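Local coordinates for protein superoxide dismutase (Clostridium difficile, PDB 3TJT) that probably converts superoxide radicals to hydrogen peroxide and oxygen, as an iron/manganese-family superoxide dismutase with an iron(III) ion bound in each active site, at residues K33-Y38 and N84-F89; G132-V137 and I146-N151; L126-S131 and N179-Y184. All coordinates share one frame; numbering follows the deposited sequence.

How the contacts relate
Contact 1 pairs the two long helices of the N-terminal alpha-hairpin domain and carries H85, one of four protein ligands of the iron. Contacts 2 and 3 belong to the C-terminal domain, and contact 2 is nested in the loop that contact 3 closes. The centres of contacts 1 and 2 lie about 16 Å apart. They still touch, with N84 CB 3.4 Å from W133 CZ2. The side chain of W133 is about 5 Å from the bound iron. Contacts 2 and 3 have centres about 12 Å apart, and N151 N probably donates to S131 O at 2.9 Å. F88 CZ meets Y184 OH at 3.7 Å, which joins contacts 1 and 3.

Contact 1. Residues K33-Y38 and N84-F89; sequences KHYQAY and NHKFFF. With FE (Fe (III) ion), chain B.
Y35 lies against H85, K86 and F89, and Y38 meets the ring of H85. The tight part is built on the Y35 ring. H85 CB sits over one face of it, 4.1 Å from the centroid, as a CH-pi contact. K86 N lies above the same ring, toward its rim. F89 brings CE2 to Y35 CD2 at 3.8 Å, and the tyrosine carbon lies at the edge of the phenylalanine ring, in its plane. With CG anti to the backbone N (chi1 175°), the Y35 ring extends across toward helix 72-90.

The two helix segments run roughly antiparallel, at 142°, with axes 10.2 Å apart at closest. They form the alpha-hairpin of the iron/manganese superoxide dismutases. H85 uses NE2 to bind the iron at 2.2 Å; H30, D167, H171 and a water complete the site. Its ND1 is hydrogen-bonded to G81 O, which fixes the turn of the imidazole. Y38 CE2 approaches H85 CE1 to 3.4 Å. These two rings are near parallel, at 27°, but slid so far apart that they barely overlap. Y38 OH bonds to Q152.

The solvent side is at K86, which is partly exposed, whereas Y35, Y38, H85 and F89 are buried. Its CB lies 3.4 Å from Y35 OH, which bonds to K9 N. CG and CE also lie near that oxygen, and the amine beyond leads away. On the helix of Y35, H34 leads its ring end away from the other segment, and its NE2 bonds to Y174 OH of the second subunit.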
loop_
_atom_site.group_PDB
_atom_site.type_symbol
_atom_site.label_atom_id
_atom_site.label_comp_id
_atom_site.label_asym_id
_atom_site.label_seq_id
_atom_site.Cartn_x
_atom_site.Cartn_y
_atom_site.Cartn_z
ATOM N N LYS A 33 16.387 3.551 -4.373
ATOM C CA LYS A 33 15.626 2.497 -5.043
ATOM C C LYS A 33 14.209 2.928 -5.450
ATOM O O LYS A 33 13.865 2.885 -6.629
ATOM C CB LYS A 33 15.548 1.237 -4.177
ATOM C CG LYS A 33 16.896 0.700 -3.744
ATOM C CD LYS A 33 17.739 0.262 -4.919
ATOM C CE LYS A 33 19.065 -0.299 -4.402
ATOM N NZ LYS A 33 20.017 -0.567 -5.505
ATOM N N HIS A 34 13.387 3.324 -4.481
ATOM C CA HIS A 34 11.980 3.628 -4.780
ATOM C C HIS A 34 11.826 4.883 -5.643
ATOM O O HIS A 34 11.206 4.848 -6.699
ATOM C CB HIS A 34 11.153 3.771 -3.501
ATOM C CG HIS A 34 11.035 2.507 -2.704
ATOM N ND1 HIS A 34 10.079 1.548 -2.970
ATOM C CD2 HIS A 34 11.743 2.047 -1.644
ATOM C CE1 HIS A 34 10.205 0.552 -2.111
ATOM N NE2 HIS A 34 11.205 0.828 -1.295
ATOM N N TYR A 35 12.385 5.996 -5.187
ATOM C CA TYR A 35 12.288 7.246 -5.944
ATOM C C TYR A 35 12.916 7.057 -7.330
ATOM O O TYR A 35 12.309 7.381 -8.363
ATOM C CB TYR A 35 12.922 8.372 -5.111
ATOM C CG TYR A 35 13.046 9.737 -5.755
ATOM C CD1 TYR A 35 12.199 10.152 -6.792
ATOM C CD2 TYR A 35 13.993 10.638 -5.288
ATOM C CE1 TYR A 35 12.335 11.428 -7.364
ATOM C CE2 TYR A 35 14.135 11.897 -5.852
ATOM C CZ TYR A 35 13.313 12.290 -6.880
ATOM O OH TYR A 35 13.489 13.562 -7.400
ATOM N N GLN A 36 14.109 6.472 -7.367
ATOM C CA GLN A 36 14.764 6.164 -8.630
ATOM C C GLN A 36 13.893 5.360 -9.607
ATOM O O GLN A 36 13.884 5.638 -10.806
ATOM C CB GLN A 36 16.075 5.412 -8.380
ATOM C CG GLN A 36 16.870 5.125 -9.645
ATOM C CD GLN A 36 17.590 6.357 -10.168
ATOM O OE1 GLN A 36 18.338 7.005 -9.438
ATOM N NE2 GLN A 36 17.355 6.693 -11.429
ATOM N N ALA A 37 13.180 4.358 -9.101
ATOM C CA ALA A 37 12.324 3.527 -9.951
ATOM C C ALA A 37 11.187 4.328 -10.586
ATOM O O ALA A 37 10.865 4.123 -11.755
ATOM C CB ALA A 37 11.756 2.340 -9.161
ATOM N N TYR A 38 10.560 5.219 -9.819
ATOM C CA TYR A 38 9.505 6.060 -10.400
ATOM C C TYR A 38 10.043 6.894 -11.556
ATOM O O TYR A 38 9.413 7.003 -12.605
ATOM C CB TYR A 38 8.861 6.968 -9.353
ATOM C CG TYR A 38 8.080 6.201 -8.314
ATOM C CD1 TYR A 38 7.035 5.352 -8.682
ATOM C CD2 TYR A 38 8.401 6.307 -6.968
ATOM C CE1 TYR A 38 6.326 4.640 -7.722
ATOM C CE2 TYR A 38 7.707 5.598 -6.010
ATOM C CZ TYR A 38 6.666 4.769 -6.395
ATOM O OH TYR A 38 5.981 4.065 -5.427
ATOM N N ASN A 84 6.105 13.290 -5.829
ATOM C CA ASN A 84 5.853 13.168 -4.403
ATOM C C ASN A 84 7.145 12.960 -3.604
ATOM O O ASN A 84 7.305 13.506 -2.516
ATOM C CB ASN A 84 4.861 12.031 -4.108
ATOM C CG ASN A 84 3.448 12.329 -4.592
ATOM O OD1 ASN A 84 3.095 13.478 -4.880
ATOM N ND2 ASN A 84 2.619 11.283 -4.674
ATOM N N HIS A 85 8.057 12.155 -4.134
ATOM C CA HIS A 85 9.283 11.871 -3.398
ATOM C C HIS A 85 10.236 13.055 -3.412
ATOM O O HIS A 85 10.852 13.361 -2.392
ATOM C CB HIS A 85 9.943 10.587 -3.901
ATOM C CG HIS A 85 9.219 9.364 -3.444
ATOM N ND1 HIS A 85 8.112 8.870 -4.104
ATOM C CD2 HIS A 85 9.380 8.592 -2.343
ATOM C CE1 HIS A 85 7.649 7.817 -3.450
ATOM N NE2 HIS A 85 8.397 7.632 -2.376
ATOM N N LYS A 86 10.355 13.728 -4.550
ATOM C CA LYS A 86 11.168 14.940 -4.582
ATOM C C LYS A 86 10.648 15.905 -3.520
ATOM O O LYS A 86 11.425 16.456 -2.727
ATOM C CB LYS A 86 11.150 15.605 -5.964
ATOM C CG LYS A 86 12.086 16.821 -6.031
ATOM C CD LYS A 86 11.803 17.722 -7.230
ATOM C CE LYS A 86 11.930 16.982 -8.534
ATOM N NZ LYS A 86 11.721 17.882 -9.711
ATOM N N PHE A 87 9.332 16.089 -3.493
ATOM C CA PHE A 87 8.682 16.969 -2.526
ATOM C C PHE A 87 8.948 16.519 -1.089
ATOM O O PHE A 87 9.284 17.327 -0.219
ATOM C CB PHE A 87 7.161 17.011 -2.790
ATOM C CG PHE A 87 6.409 17.889 -1.842
ATOM C CD1 PHE A 87 6.127 19.207 -2.176
ATOM C CD2 PHE A 87 5.992 17.413 -0.614
ATOM C CE1 PHE A 87 5.438 20.019 -1.305
ATOM C CE2 PHE A 87 5.309 18.234 0.272
ATOM C CZ PHE A 87 5.033 19.536 -0.073
ATOM N N PHE A 88 8.790 15.223 -0.848
ATOM C CA PHE A 88 8.946 14.658 0.491
ATOM C C PHE A 88 10.367 14.848 1.049
ATOM O O PHE A 88 10.539 15.265 2.198
ATOM C CB PHE A 88 8.572 13.171 0.456
ATOM C CG PHE A 88 8.594 12.497 1.797
ATOM C CD1 PHE A 88 7.817 12.968 2.844
ATOM C CD2 PHE A 88 9.374 11.364 1.998
ATOM C CE1 PHE A 88 7.821 12.336 4.089
ATOM C CE2 PHE A 88 9.390 10.724 3.242
ATOM C CZ PHE A 88 8.609 11.204 4.280
ATOM N N PHE A 89 11.379 14.525 0.255
ATOM C CA PHE A 89 12.742 14.685 0.759
ATOM C C PHE A 89 13.057 16.169 0.975
ATOM O O PHE A 89 13.773 16.513 1.909
ATOM C CB PHE A 89 13.755 13.984 -0.143
ATOM C CG PHE A 89 13.531 12.490 -0.241
ATOM C CD1 PHE A 89 13.351 11.732 0.915
ATOM C CD2 PHE A 89 13.485 11.854 -1.468
ATOM C CE1 PHE A 89 13.130 10.357 0.839
ATOM C CE2 PHE A 89 13.274 10.473 -1.552
ATOM C CZ PHE A 89 13.092 9.731 -0.398
HETATM FE FE FE B . 7.744 6.421 -0.619
HETATM O O HOH W 1 5.657 6.299 -1.399
#

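Contact 2. Residues G132-V137 and I146-N151; sequences GWAWLV and IMTTPN
W133 and W135 pair with T149 and M147 across two antiparallel strands of a beta hairpin. The strand axes lie 4.7 Å apart. W133 with T149 and W135 with M147 are hydrogen-bonded pairs, each closed by two backbone bonds. W135 N donates to M147 O at 2.8 Å, and T149 N donates to W133 O at 3.1 Å. The non-hydrogen-bonded pairs A134 with T148 and L136 with I146 put their side chains on the face turned to helix 114-127. W133, W135, M147 and T149 occupy the other face.

The W135 side chain runs back along the neighbouring strand. Its CB lies 3.6 Å from M147 O and also touches M147 CG. CG and CD1 stay near the same carbonyl oxygen. NE1 then donates to T149 OG1 at 2.8 Å, almost straight at 177° and in the indole plane. CZ2 passes the same hydroxyl oxygen. The far corner, CH2, lies above the W133 ring plane, toward its rim, and packs on N84 OD1. T149 OG1 stands between its own backbone N and carbonyl carbon (chi1 57°), where it meets the indole N-H; it is also bonded to D153 O.

The W133 ring lies with its edge toward N151 O, which is 3.2 Å from CD1. Its NE1 bonds to Q152 OE1, and the ring meets H85 edge-to-face beside the iron site. G132 starts the strand with backbone angles that call for glycine. Its CA is 3.2 Å from T149 O.

The T149 hydroxyl thus accepts from W135 and reaches D153 O, so its two partners would fix the rotation of both the hydroxyl and the indole and tie the hairpin to the loop after it.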
loop_
_atom_site.group_PDB
_atom_site.type_symbol
_atom_site.label_atom_id
_atom_site.label_comp_id
_atom_site.label_asym_id
_atom_site.label_seq_id
_atom_site.Cartn_x
_atom_site.Cartn_y
_atom_site.Cartn_z
ATOM N N GLY A 132 -0.359 5.325 0.720
ATOM C CA GLY A 132 -0.744 6.680 0.350
ATOM C C GLY A 132 -0.011 7.751 1.124
ATOM O O GLY A 132 1.051 7.496 1.681
ATOM N N TRP A 133 -0.597 8.948 1.146
ATOM C CA TRP A 133 0.056 10.163 1.646
ATOM C C TRP A 133 -0.945 10.994 2.433
ATOM O O TRP A 133 -2.139 10.991 2.127
ATOM C CB TRP A 133 0.544 11.015 0.466
ATOM C CG TRP A 133 1.646 10.405 -0.317
ATOM C CD1 TRP A 133 1.542 9.405 -1.241
ATOM C CD2 TRP A 133 3.033 10.755 -0.259
ATOM N NE1 TRP A 133 2.777 9.104 -1.752
ATOM C CE2 TRP A 133 3.712 9.919 -1.167
ATOM C CE3 TRP A 133 3.763 11.702 0.466
ATOM C CZ2 TRP A 133 5.090 9.992 -1.369
ATOM C CZ3 TRP A 133 5.140 11.778 0.264
ATOM C CH2 TRP A 133 5.786 10.927 -0.644
ATOM N N ALA A 134 -0.467 11.716 3.444
ATOM C CA ALA A 134 -1.284 12.742 4.093
ATOM C C ALA A 134 -0.689 14.102 3.757
ATOM O O ALA A 134 0.529 14.257 3.750
ATOM C CB ALA A 134 -1.321 12.546 5.601
ATOM N N TRP A 135 -1.549 15.083 3.488
ATOM C CA TRP A 135 -1.088 16.380 2.994
ATOM C C TRP A 135 -1.704 17.551 3.754
ATOM O O TRP A 135 -2.875 17.509 4.138
ATOM C CB TRP A 135 -1.475 16.564 1.513
ATOM C CG TRP A 135 -1.035 15.475 0.566
ATOM C CD1 TRP A 135 -1.778 14.401 0.147
ATOM C CD2 TRP A 135 0.231 15.368 -0.080
ATOM N NE1 TRP A 135 -1.045 13.636 -0.733
ATOM C CE2 TRP A 135 0.195 14.203 -0.883
ATOM C CE3 TRP A 135 1.398 16.146 -0.064
ATOM C CZ2 TRP A 135 1.277 13.795 -1.648
ATOM C CZ3 TRP A 135 2.474 15.741 -0.834
ATOM C CH2 TRP A 135 2.410 14.571 -1.615
ATOM N N LEU A 136 -0.906 18.600 3.957
ATOM C CA LEU A 136 -1.454 19.926 4.243
ATOM C C LEU A 136 -1.449 20.639 2.904
ATOM O O LEU A 136 -0.401 20.759 2.257
ATOM C CB LEU A 136 -0.584 20.683 5.254
ATOM C CG LEU A 136 -0.931 22.162 5.477
ATOM C CD1 LEU A 136 -2.297 22.286 6.133
ATOM C CD2 LEU A 136 0.141 22.844 6.318
ATOM N N VAL A 137 -2.618 21.094 2.459
ATOM C CA VAL A 137 -2.719 21.697 1.140
ATOM C C VAL A 137 -3.366 23.077 1.219
ATOM O O VAL A 137 -4.038 23.397 2.192
ATOM C CB VAL A 137 -3.537 20.826 0.164
ATOM C CG1 VAL A 137 -2.858 19.466 -0.060
ATOM C CG2 VAL A 137 -4.965 20.657 0.667
ATOM N N ILE A 146 -6.464 19.695 5.388
ATOM C CA ILE A 146 -5.727 18.434 5.366
ATOM C C ILE A 146 -6.488 17.413 4.518
ATOM O O ILE A 146 -7.709 17.296 4.635
ATOM C CB ILE A 146 -5.517 17.900 6.787
ATOM C CG1 ILE A 146 -4.536 18.814 7.531
ATOM C CG2 ILE A 146 -4.987 16.466 6.746
ATOM C CD1 ILE A 146 -4.545 18.634 9.025
ATOM N N MET A 147 -5.778 16.712 3.640
ATOM C CA MET A 147 -6.402 15.674 2.819
ATOM C C MET A 147 -5.420 14.531 2.628
ATOM O O MET A 147 -4.221 14.682 2.860
ATOM C CB MET A 147 -6.773 16.221 1.439
ATOM C CG MET A 147 -5.537 16.423 0.541
ATOM S SD MET A 147 -5.922 16.840 -1.155
ATOM C CE MET A 147 -6.619 15.299 -1.750
ATOM N N THR A 148 -5.923 13.384 2.193
ATOM C CA THR A 148 -5.038 12.271 1.864
ATOM C C THR A 148 -5.198 11.867 0.401
ATOM O O THR A 148 -6.205 12.188 -0.243
ATOM C CB THR A 148 -5.301 11.051 2.769
ATOM O OG1 THR A 148 -6.618 10.542 2.517
ATOM C CG2 THR A 148 -5.191 11.447 4.225
ATOM N N THR A 149 -4.188 11.193 -0.132
ATOM C CA THR A 149 -4.275 10.602 -1.463
ATOM C C THR A 149 -3.815 9.149 -1.397
ATOM O O THR A 149 -2.951 8.797 -0.582
ATOM C CB THR A 149 -3.400 11.330 -2.505
ATOM O OG1 THR A 149 -2.030 11.335 -2.067
ATOM C CG2 THR A 149 -3.886 12.776 -2.742
ATOM N N PRO A 150 -4.391 8.293 -2.253
ATOM C CA PRO A 150 -3.939 6.897 -2.304
ATOM C C PRO A 150 -2.753 6.710 -3.231
ATOM O O PRO A 150 -2.597 7.454 -4.198
ATOM C CB PRO A 150 -5.146 6.172 -2.906
ATOM C CG PRO A 150 -5.751 7.212 -3.834
ATOM C CD PRO A 150 -5.547 8.544 -3.142
ATOM N N ASN A 151 -1.934 5.697 -2.951
ATOM C CA ASN A 151 -0.860 5.318 -3.856
ATOM C C ASN A 151 0.061 6.501 -4.166
ATOM O O ASN A 151 0.596 7.080 -3.231
ATOM C CB ASN A 151 -1.436 4.625 -5.092
ATOM C CG ASN A 151 -2.291 3.434 -4.705
ATOM O OD1 ASN A 151 -1.936 2.702 -3.778
ATOM N ND2 ASN A 151 -3.437 3.254 -5.373
#

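Contact 3. Residues L126-S131 and N179-Y184; sequences LDVFGS and NRRNEY
The end of helix 114-127 meets the start of helix 181-188, with the L126 and N182 CA atoms 6.2 Å apart. In the C-terminal domain of the dismutase fold, the segment 126-131 leaves its helix here and heads for strand 132-138. R180 is the N-cap of the other helix and the centre of an inverse gamma turn.

R181 has CG anti to the backbone N (chi1 -170°), and its chain bends at chi3 to bring the guanidinium to carbonyls at and just past the helix end. NH1 donates to V128 O at 2.8 Å, on a lone pair and near the guanidinium plane. NH2 adds a weak bond to the same oxygen at 3.3 Å. NH1 also bonds to A125 O, and NE to Y173 OH. The positive guanidinium probably offsets the negative end of the helix dipole.

On the exposed side L126 CD1 lies 3.9 Å from N182 CB; the two side chains lie side by side and point the same way. Behind the contact, R180 NE donates to E183 OE1 in a salt bridge of 2.9 Å, meeting that oxygen from above the carboxylate plane.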
loop_
_atom_site.group_PDB
_atom_site.type_symbol
_atom_site.label_atom_id
_atom_site.label_comp_id
_atom_site.label_asym_id
_atom_site.label_seq_id
_atom_site.Cartn_x
_atom_site.Cartn_y
_atom_site.Cartn_z
ATOM N N LEU A 126 -2.696 8.512 10.077
ATOM C CA LEU A 126 -2.880 7.200 10.694
ATOM C C LEU A 126 -3.981 6.411 10.004
ATOM O O LEU A 126 -3.911 5.188 9.905
ATOM C CB LEU A 126 -3.208 7.352 12.179
ATOM C CG LEU A 126 -3.261 6.046 12.976
ATOM C CD1 LEU A 126 -1.859 5.478 13.120
ATOM C CD2 LEU A 126 -3.916 6.264 14.343
ATOM N N ASP A 127 -4.997 7.118 9.522
ATOM C CA ASP A 127 -6.184 6.470 8.971
ATOM C C ASP A 127 -6.098 6.113 7.477
ATOM O O ASP A 127 -7.005 5.471 6.945
ATOM C CB ASP A 127 -7.431 7.325 9.236
ATOM C CG ASP A 127 -7.834 7.348 10.708
ATOM O OD1 ASP A 127 -7.253 6.593 11.520
ATOM O OD2 ASP A 127 -8.742 8.133 11.058
ATOM N N VAL A 128 -5.029 6.513 6.793
ATOM C CA VAL A 128 -4.865 6.121 5.402
ATOM C C VAL A 128 -4.849 4.601 5.346
ATOM O O VAL A 128 -4.058 3.957 6.049
ATOM C CB VAL A 128 -3.558 6.662 4.783
ATOM C CG1 VAL A 128 -3.288 5.994 3.448
ATOM C CG2 VAL A 128 -3.633 8.192 4.621
ATOM N N PHE A 129 -5.739 4.027 4.539
ATOM C CA PHE A 129 -5.830 2.571 4.442
ATOM C C PHE A 129 -5.154 2.084 3.177
ATOM O O PHE A 129 -5.544 2.459 2.067
ATOM C CB PHE A 129 -7.284 2.091 4.465
ATOM C CG PHE A 129 -7.407 0.609 4.638
ATOM C CD1 PHE A 129 -7.293 0.046 5.899
ATOM C CD2 PHE A 129 -7.589 -0.222 3.545
ATOM C CE1 PHE A 129 -7.380 -1.340 6.073
ATOM C CE2 PHE A 129 -7.684 -1.608 3.704
ATOM C CZ PHE A 129 -7.570 -2.164 4.968
ATOM N N GLY A 130 -4.141 1.238 3.340
ATOM C CA GLY A 130 -3.320 0.838 2.221
ATOM C C GLY A 130 -2.170 1.823 2.091
ATOM O O GLY A 130 -1.737 2.405 3.093
ATOM N N SER A 131 -1.696 2.009 0.866
ATOM C CA SER A 131 -0.573 2.906 0.569
ATOM C C SER A 131 -1.088 4.305 0.277
ATOM O O SER A 131 -2.135 4.467 -0.357
ATOM C CB SER A 131 0.199 2.412 -0.660
ATOM O OG SER A 131 0.725 1.091 -0.468
ATOM N N ASN A 179 4.813 -2.211 12.188
ATOM C CA ASN A 179 3.389 -1.849 12.099
ATOM C C ASN A 179 2.998 -0.576 12.843
ATOM O O ASN A 179 1.850 -0.117 12.752
ATOM C CB ASN A 179 2.524 -2.982 12.645
ATOM C CG ASN A 179 2.805 -3.254 14.103
ATOM O OD1 ASN A 179 3.910 -3.665 14.463
ATOM N ND2 ASN A 179 1.822 -3.001 14.954
ATOM N N ARG A 180 3.930 -0.030 13.618
ATOM C CA ARG A 180 3.616 1.086 14.508
ATOM C C ARG A 180 3.659 2.421 13.762
ATOM O O ARG A 180 4.483 3.295 14.056
ATOM C CB ARG A 180 4.565 1.080 15.724
ATOM C CG ARG A 180 4.555 -0.274 16.470
ATOM C CD ARG A 180 5.514 -0.292 17.670
ATOM N NE ARG A 180 6.887 0.026 17.278
ATOM C CZ ARG A 180 7.715 -0.830 16.692
ATOM N NH1 ARG A 180 7.312 -2.062 16.417
ATOM N NH2 ARG A 180 8.944 -0.452 16.365
ATOM N N ARG A 181 2.753 2.585 12.801
ATOM C CA ARG A 181 2.748 3.801 11.992
ATOM C C ARG A 181 2.570 5.050 12.860
ATOM O O ARG A 181 3.128 6.113 12.566
ATOM C CB ARG A 181 1.669 3.737 10.900
ATOM C CG ARG A 181 1.791 4.884 9.886
ATOM C CD ARG A 181 0.486 5.094 9.097
ATOM N NE ARG A 181 0.215 3.985 8.189
ATOM C CZ ARG A 181 -0.876 3.903 7.428
ATOM N NH1 ARG A 181 -1.782 4.876 7.455
ATOM N NH2 ARG A 181 -1.056 2.856 6.635
ATOM N N ASN A 182 1.798 4.922 13.935
ATOM C CA ASN A 182 1.596 6.037 14.858
ATOM C C ASN A 182 2.907 6.636 15.383
ATOM O O ASN A 182 3.015 7.851 15.529
ATOM C CB ASN A 182 0.690 5.639 16.029
ATOM C CG ASN A 182 1.381 4.709 17.009
ATOM O OD1 ASN A 182 1.776 3.598 16.657
ATOM N ND2 ASN A 182 1.553 5.171 18.242
ATOM N N GLU A 183 3.893 5.789 15.669
ATOM C CA GLU A 183 5.172 6.267 16.190
ATOM C C GLU A 183 5.977 6.973 15.110
ATOM O O GLU A 183 6.660 7.961 15.377
ATOM C CB GLU A 183 5.987 5.112 16.778
ATOM C CG GLU A 183 5.347 4.502 18.017
ATOM C CD GLU A 183 6.073 3.262 18.513
ATOM O OE1 GLU A 183 7.099 2.889 17.916
ATOM O OE2 GLU A 183 5.604 2.656 19.500
ATOM N N TYR A 184 5.902 6.449 13.893
ATOM C CA TYR A 184 6.539 7.075 12.741
ATOM C C TYR A 184 5.971 8.473 12.515
ATOM O O TYR A 184 6.715 9.436 12.321
ATOM C CB TYR A 184 6.305 6.208 11.506
ATOM C CG TYR A 184 6.592 6.851 10.160
ATOM C CD1 TYR A 184 7.874 7.263 9.808
ATOM C CD2 TYR A 184 5.577 6.989 9.217
ATOM C CE1 TYR A 184 8.135 7.821 8.544
ATOM C CE2 TYR A 184 5.816 7.537 7.973
ATOM C CZ TYR A 184 7.091 7.953 7.637
ATOM O OH TYR A 184 7.304 8.481 6.387
#